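Thiosulfate sulfurtransferase (Pseudomonas aeruginosa, PDB 1YT8) probably transfers sulfur from thiosulfate to cyanide, as rhodaneses do, and is built from four rhodanese-like domains in a single chain. Local coordinates at residues D280-L285 and R321-V326; R21-L26 and V59-T64. All coordinates share one frame; numbering follows the deposited sequence.

Contact 1 lies in the third rhodanese-like domain and contact 2 in the first, yet their centres are only about 9 Å apart, because the two domains meet here. Glu-23 of contact 2 joins them: its OE2 lies 2.8 Å from NE of Arg-281 in a salt bridge and 2.7 Å from the backbone N of Thr-282, probably a hydrogen bond. The same carboxylate receives Arg-61 on OE1, while CB of Arg-61 packs 3.6 Å from OG1 of Thr-282. Along the chain contact 2 closes before contact 1 opens. Neither contact includes a residue of the sulfite pocket, which is formed by Cys-193 to Arg-198 and Gln-312.

Contact 1 of 2, residues D280-L285 and R321-V326; sequences DRTTYL and RGARLV
Arg-324 lays its guanidinium over the start of the Arg-281 side chain, with CB of Arg-281 against one face, 3.6 Å from NH2 of Arg-324. The two long side chains cross at about a right angle; Arg-281 is bent at chi2 and chi3, and CD of Arg-324 lies over one face of its guanidinium. Like charges thus come close, NH1 to NH1 at 3.8 Å, but acidic partners probably offset the repulsion: Glu-23 pairs with Arg-281 and Glu-278 with Arg-324, which also makes a cation-pi contact with Trp-275. Arg-281 NH2 gives a bent bond to O of Gly-322 (3.0 Å, 134°). Arg-324 NE reaches OG1 of Thr-283 at 3.3 Å, with the hydroxyl in the guanidinium plane and NH2 adding a weak second bond. Threonine suits this place because its other branch, CG2, is apolar and meets CG2 of Val-326.

On the other side of the sheet, Tyr-284 sets CE2 3.4 Å from CB of Ala-323, a residue small enough to lie close to the ring, while CD1 of Leu-325 comes to the ring edge. The tyrosine hydroxyl bonds to Arg-58 O and Val-320 N, which satisfies the polar end of a buried ring. Between these layers the backbones run parallel: Arg-324 N bonds to Thr-282 O, Tyr-284 N to Arg-324 O at 2.8 Å, and Val-326 N to Tyr-284 O. Helix 269-277 covers the side bearing Leu-285 and Val-326. Strands 283-287 and 324-328 are neighbours in the five-stranded parallel sheet, of strand order 1-5-4-2-3, that forms the core of a rhodanese domain.

Contact 2 of 2, residues R21-L26 and V59-T64; sequences RRELAL and VPRRDT
Glu-23 uses a single oxygen, OE1, to receive two nitrogens of Arg-61, rather than matching both carboxylate oxygens to the guanidinium. NH2 of Arg-61 lies 2.8 Å from OE1 of Glu-23 in a salt bridge. The bond is bent, and NE adds a weak one to the same oxygen. The carboxylate and guanidinium planes stand 74° apart, and NH2 meets OE1 from above the carboxylate plane. Glu-23 holds CG anti to its carbonyl carbon (chi1 -64°) and is extended beyond it, a reach that suits glutamate to bridging two loops. Its other oxygen, OE2, is held by Arg-281 and the backbone N of Thr-282, so the buried carboxylate is gripped at both oxygens, and the nearby positive charges probably favour its ionised form.

Arg-61 bends at chi2 and chi3, and its guanidinium lies with one face over CA of Thr-64. NH1 forms a salt bridge of 3.2 Å to OD1 of Asp-63, completing a network in which one arginine serves two acids. Residues 61-64 make a type I beta turn. Its first carbonyl, Arg-61 O, accepts from both N and OG1 of Thr-64, the hydroxyl at 2.8 Å, and both arrive from the same face of the carbonyl plane.

Further along the segment, past the salt bridge, the contact is apolar: CB of Ala-25 packs 4.0 Å from CG2 of Val-59, and CG2 of Thr-64 lies near Ala-25 N. The short side chains of Ala-25 and Thr-64 let the start of strand 25-28 come close to the loop of 59-64. The arrangement joins the entrance to strand 25-28 with the connection from helix 51-58 to strand 66-69, neighbouring parallel strands of the alpha/beta rhodanese fold.

Contact 1 of 2, residues D280-L285 and R321-V326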
loop_
_atom_site.group_PDB
_atom_site.type_symbol
_atom_site.label_atom_id
_atom_site.label_comp_id
_atom_site.label_asym_id
_atom_site.label_seq_id
_atom_site.Cartn_x
_atom_site.Cartn_y
_atom_site.Cartn_z
ATOM N N ASP A 280 17.560 2.291 -18.802
ATOM C CA ASP A 280 17.740 0.888 -18.446
ATOM C C ASP A 280 17.350 0.645 -16.988
ATOM O O ASP A 280 17.385 -0.488 -16.514
ATOM C CB ASP A 280 19.199 0.473 -18.667
ATOM C CG ASP A 280 20.163 1.245 -17.788
ATOM O OD1 ASP A 280 20.053 2.488 -17.737
ATOM O OD2 ASP A 280 21.036 0.613 -17.154
ATOM N N ARG A 281 16.977 1.707 -16.279
ATOM C CA ARG A 281 16.593 1.582 -14.875
ATOM C C ARG A 281 15.261 2.250 -14.555
ATOM O O ARG A 281 14.836 3.186 -15.233
ATOM C CB ARG A 281 17.670 2.184 -13.957
ATOM C CG ARG A 281 19.009 1.442 -13.929
ATOM C CD ARG A 281 18.861 0.006 -13.444
ATOM N NE ARG A 281 18.347 -0.100 -12.078
ATOM C CZ ARG A 281 19.017 0.248 -10.984
ATOM N NH1 ARG A 281 20.248 0.741 -11.077
ATOM N NH2 ARG A 281 18.459 0.092 -9.788
ATOM N N THR A 282 14.610 1.747 -13.513
ATOM C CA THR A 282 13.344 2.288 -13.037
ATOM C C THR A 282 13.686 3.173 -11.840
ATOM O O THR A 282 14.321 2.713 -10.895
ATOM C CB THR A 282 12.397 1.170 -12.550
ATOM O OG1 THR A 282 12.037 0.326 -13.651
ATOM C CG2 THR A 282 11.139 1.773 -11.941
ATOM N N THR A 283 13.268 4.432 -11.882
ATOM C CA THR A 283 13.545 5.363 -10.793
ATOM C C THR A 283 12.250 5.972 -10.268
ATOM O O THR A 283 11.563 6.692 -10.988
ATOM C CB THR A 283 14.480 6.506 -11.266
ATOM O OG1 THR A 283 15.710 5.948 -11.742
ATOM C CG2 THR A 283 14.779 7.466 -10.119
ATOM N N TYR A 284 11.918 5.667 -9.017
ATOM C CA TYR A 284 10.708 6.187 -8.387
ATOM C C TYR A 284 11.061 7.430 -7.569
ATOM O O TYR A 284 11.910 7.364 -6.685
ATOM C CB TYR A 284 10.107 5.149 -7.428
ATOM C CG TYR A 284 9.681 3.830 -8.039
ATOM C CD1 TYR A 284 8.506 3.726 -8.785
ATOM C CD2 TYR A 284 10.424 2.670 -7.817
ATOM C CE1 TYR A 284 8.077 2.493 -9.291
ATOM C CE2 TYR A 284 10.006 1.436 -8.318
ATOM C CZ TYR A 284 8.834 1.356 -9.052
ATOM O OH TYR A 284 8.427 0.143 -9.544
ATOM N N LEU A 285 10.411 8.552 -7.861
ATOM C CA LEU A 285 10.639 9.796 -7.121
ATOM C C LEU A 285 9.506 9.877 -6.098
ATOM O O LEU A 285 8.352 10.103 -6.464
ATOM C CB LEU A 285 10.583 10.995 -8.071
ATOM C CG LEU A 285 10.812 12.377 -7.451
ATOM C CD1 LEU A 285 12.182 12.422 -6.767
ATOM C CD2 LEU A 285 10.720 13.436 -8.540
ATOM N N ARG A 321 11.067 -5.012 -8.192
ATOM C CA ARG A 321 12.150 -5.371 -7.284
ATOM C C ARG A 321 13.450 -5.145 -8.050
ATOM O O ARG A 321 13.599 -5.614 -9.180
ATOM C CB ARG A 321 12.019 -6.838 -6.861
ATOM C CG ARG A 321 13.012 -7.281 -5.793
ATOM C CD ARG A 321 12.909 -6.439 -4.520
ATOM N NE ARG A 321 13.719 -7.011 -3.447
ATOM C CZ ARG A 321 14.079 -6.366 -2.343
ATOM N NH1 ARG A 321 13.708 -5.106 -2.149
ATOM N NH2 ARG A 321 14.808 -6.988 -1.423
ATOM N N GLY A 322 14.385 -4.422 -7.441
ATOM C CA GLY A 322 15.640 -4.136 -8.114
ATOM C C GLY A 322 15.672 -2.704 -8.624
ATOM O O GLY A 322 16.714 -2.222 -9.079
ATOM N N ALA A 323 14.528 -2.025 -8.549
ATOM C CA ALA A 323 14.410 -0.635 -8.992
ATOM C C ALA A 323 15.179 0.311 -8.077
ATOM O O ALA A 323 15.734 -0.102 -7.060
ATOM C CB ALA A 323 12.944 -0.214 -9.048
ATOM N N ARG A 324 15.154 1.588 -8.446
ATOM C CA ARG A 324 15.855 2.665 -7.756
ATOM C C ARG A 324 14.848 3.644 -7.140
ATOM O O ARG A 324 13.871 4.002 -7.788
ATOM C CB ARG A 324 16.706 3.388 -8.805
ATOM C CG ARG A 324 18.018 3.921 -8.348
ATOM C CD ARG A 324 19.020 3.941 -9.508
ATOM N NE ARG A 324 18.541 4.587 -10.736
ATOM C CZ ARG A 324 19.326 4.827 -11.787
ATOM N NH1 ARG A 324 20.603 4.474 -11.743
ATOM N NH2 ARG A 324 18.852 5.419 -12.877
ATOM N N LEU A 325 15.092 4.077 -5.901
ATOM C CA LEU A 325 14.203 5.025 -5.220
ATOM C C LEU A 325 14.914 6.325 -4.821
ATOM O O LEU A 325 16.045 6.300 -4.347
ATOM C CB LEU A 325 13.611 4.400 -3.950
ATOM C CG LEU A 325 12.457 3.398 -4.036
ATOM C CD1 LEU A 325 12.829 2.217 -4.902
ATOM C CD2 LEU A 325 12.110 2.940 -2.629
ATOM N N VAL A 326 14.242 7.457 -5.016
ATOM C CA VAL A 326 14.793 8.762 -4.642
ATOM C C VAL A 326 13.771 9.410 -3.706
ATOM O O VAL A 326 12.630 9.648 -4.094
ATOM C CB VAL A 326 15.006 9.667 -5.868
ATOM C CG1 VAL A 326 15.505 11.034 -5.421
ATOM C CG2 VAL A 326 16.008 9.029 -6.812
#

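Contact 2 of 2, residues R21-L26 and V59-T64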
loop_
_atom_site.group_PDB
_atom_site.type_symbol
_atom_site.label_atom_id
_atom_site.label_comp_id
_atom_site.label_asym_id
_atom_site.label_seq_id
_atom_site.Cartn_x
_atom_site.Cartn_y
_atom_site.Cartn_z
ATOM N N ARG A 21 19.839 -9.349 -8.578
ATOM C CA ARG A 21 19.238 -8.048 -8.330
ATOM C C ARG A 21 18.940 -7.270 -9.608
ATOM O O ARG A 21 19.113 -6.050 -9.671
ATOM C CB ARG A 21 20.122 -7.243 -7.375
ATOM C CG ARG A 21 20.257 -7.961 -6.050
ATOM C CD ARG A 21 21.222 -7.309 -5.098
ATOM N NE ARG A 21 21.469 -8.198 -3.964
ATOM C CZ ARG A 21 22.300 -7.926 -2.965
ATOM N NH1 ARG A 21 22.971 -6.782 -2.951
ATOM N NH2 ARG A 21 22.460 -8.801 -1.981
ATOM N N ARG A 22 18.493 -7.993 -10.633
ATOM C CA ARG A 22 18.120 -7.383 -11.903
ATOM C C ARG A 22 16.650 -6.979 -11.764
ATOM O O ARG A 22 15.863 -7.700 -11.150
ATOM C CB ARG A 22 18.262 -8.384 -13.059
ATOM C CG ARG A 22 19.685 -8.839 -13.346
ATOM C CD ARG A 22 19.760 -9.595 -14.680
ATOM N NE ARG A 22 19.073 -10.887 -14.646
ATOM C CZ ARG A 22 19.640 -12.030 -14.270
ATOM N NH1 ARG A 22 20.911 -12.050 -13.891
ATOM N NH2 ARG A 22 18.937 -13.159 -14.281
ATOM N N GLU A 23 16.276 -5.838 -12.334
ATOM C CA GLU A 23 14.896 -5.379 -12.237
ATOM C C GLU A 23 13.897 -6.377 -12.789
ATOM O O GLU A 23 14.119 -6.986 -13.840
ATOM C CB GLU A 23 14.718 -4.047 -12.961
ATOM C CG GLU A 23 15.513 -2.905 -12.357
ATOM C CD GLU A 23 15.078 -1.557 -12.892
ATOM O OE1 GLU A 23 14.189 -1.522 -13.772
ATOM O OE2 GLU A 23 15.622 -0.532 -12.431
ATOM N N LEU A 24 12.793 -6.540 -12.069
ATOM C CA LEU A 24 11.729 -7.443 -12.485
ATOM C C LEU A 24 10.441 -7.071 -11.770
ATOM O O LEU A 24 10.457 -6.472 -10.691
ATOM C CB LEU A 24 12.095 -8.899 -12.159
ATOM C CG LEU A 24 12.211 -9.317 -10.688
ATOM C CD1 LEU A 24 10.833 -9.646 -10.117
ATOM C CD2 LEU A 24 13.107 -10.536 -10.584
ATOM N N ALA A 25 9.322 -7.412 -12.394
ATOM C CA ALA A 25 8.017 -7.162 -11.810
ATOM C C ALA A 25 7.258 -8.481 -11.874
ATOM O O ALA A 25 6.915 -8.951 -12.957
ATOM C CB ALA A 25 7.276 -6.076 -12.593
ATOM N N LEU A 26 7.041 -9.088 -10.710
ATOM C CA LEU A 26 6.311 -10.352 -10.603
ATOM C C LEU A 26 4.922 -9.956 -10.120
ATOM O O LEU A 26 4.736 -9.634 -8.945
ATOM C CB LEU A 26 6.985 -11.267 -9.580
ATOM C CG LEU A 26 6.325 -12.615 -9.286
ATOM C CD1 LEU A 26 6.221 -13.428 -10.569
ATOM C CD2 LEU A 26 7.141 -13.362 -8.245
ATOM N N VAL A 59 5.045 0.133 -12.615
ATOM C CA VAL A 59 6.033 -0.444 -13.527
ATOM C C VAL A 59 6.173 0.537 -14.695
ATOM O O VAL A 59 5.737 0.254 -15.810
ATOM C CB VAL A 59 5.579 -1.828 -14.070
ATOM C CG1 VAL A 59 6.707 -2.470 -14.878
ATOM C CG2 VAL A 59 5.174 -2.743 -12.920
ATOM N N PRO A 60 6.788 1.707 -14.447
ATOM C CA PRO A 60 6.982 2.743 -15.468
ATOM C C PRO A 60 7.839 2.384 -16.686
ATOM O O PRO A 60 7.548 2.833 -17.795
ATOM C CB PRO A 60 7.564 3.908 -14.668
ATOM C CG PRO A 60 8.347 3.217 -13.602
ATOM C CD PRO A 60 7.397 2.118 -13.168
ATOM N N ARG A 61 8.885 1.589 -16.485
ATOM C CA ARG A 61 9.767 1.197 -17.589
ATOM C C ARG A 61 9.055 0.191 -18.483
ATOM O O ARG A 61 8.806 -0.943 -18.077
ATOM C CB ARG A 61 11.056 0.570 -17.056
ATOM C CG ARG A 61 12.313 1.376 -17.313
ATOM C CD ARG A 61 13.451 0.454 -17.736
ATOM N NE ARG A 61 13.601 -0.685 -16.833
ATOM C CZ ARG A 61 14.303 -1.776 -17.122
ATOM N NH1 ARG A 61 14.919 -1.874 -18.293
ATOM N NH2 ARG A 61 14.387 -2.769 -16.248
ATOM N N ARG A 62 8.743 0.602 -19.707
ATOM C CA ARG A 62 8.025 -0.261 -20.634
ATOM C C ARG A 62 8.734 -1.562 -20.993
ATOM O O ARG A 62 8.081 -2.527 -21.392
ATOM C CB ARG A 62 7.677 0.515 -21.908
ATOM C CG ARG A 62 6.800 1.749 -21.669
ATOM C CD ARG A 62 5.454 1.395 -21.046
ATOM N NE ARG A 62 4.517 2.522 -21.059
ATOM C CZ ARG A 62 4.515 3.527 -20.186
ATOM N NH1 ARG A 62 5.400 3.570 -19.200
ATOM N NH2 ARG A 62 3.622 4.501 -20.306
ATOM N N ASP A 63 10.056 -1.606 -20.855
ATOM C CA ASP A 63 10.782 -2.831 -21.179
ATOM C C ASP A 63 11.238 -3.604 -19.936
ATOM O O ASP A 63 12.178 -4.395 -19.993
ATOM C CB ASP A 63 11.971 -2.526 -22.109
ATOM C CG ASP A 63 13.100 -1.789 -21.411
ATOM O OD1 ASP A 63 12.821 -0.990 -20.493
ATOM O OD2 ASP A 63 14.272 -2.003 -21.798
ATOM N N THR A 64 10.563 -3.372 -18.813
ATOM C CA THR A 64 10.877 -4.081 -17.570
ATOM C C THR A 64 10.429 -5.531 -17.744
ATOM O O THR A 64 9.363 -5.788 -18.304
ATOM C CB THR A 64 10.080 -3.523 -16.361
ATOM O OG1 THR A 64 10.413 -2.150 -16.143
ATOM C CG2 THR A 64 10.389 -4.328 -15.101
#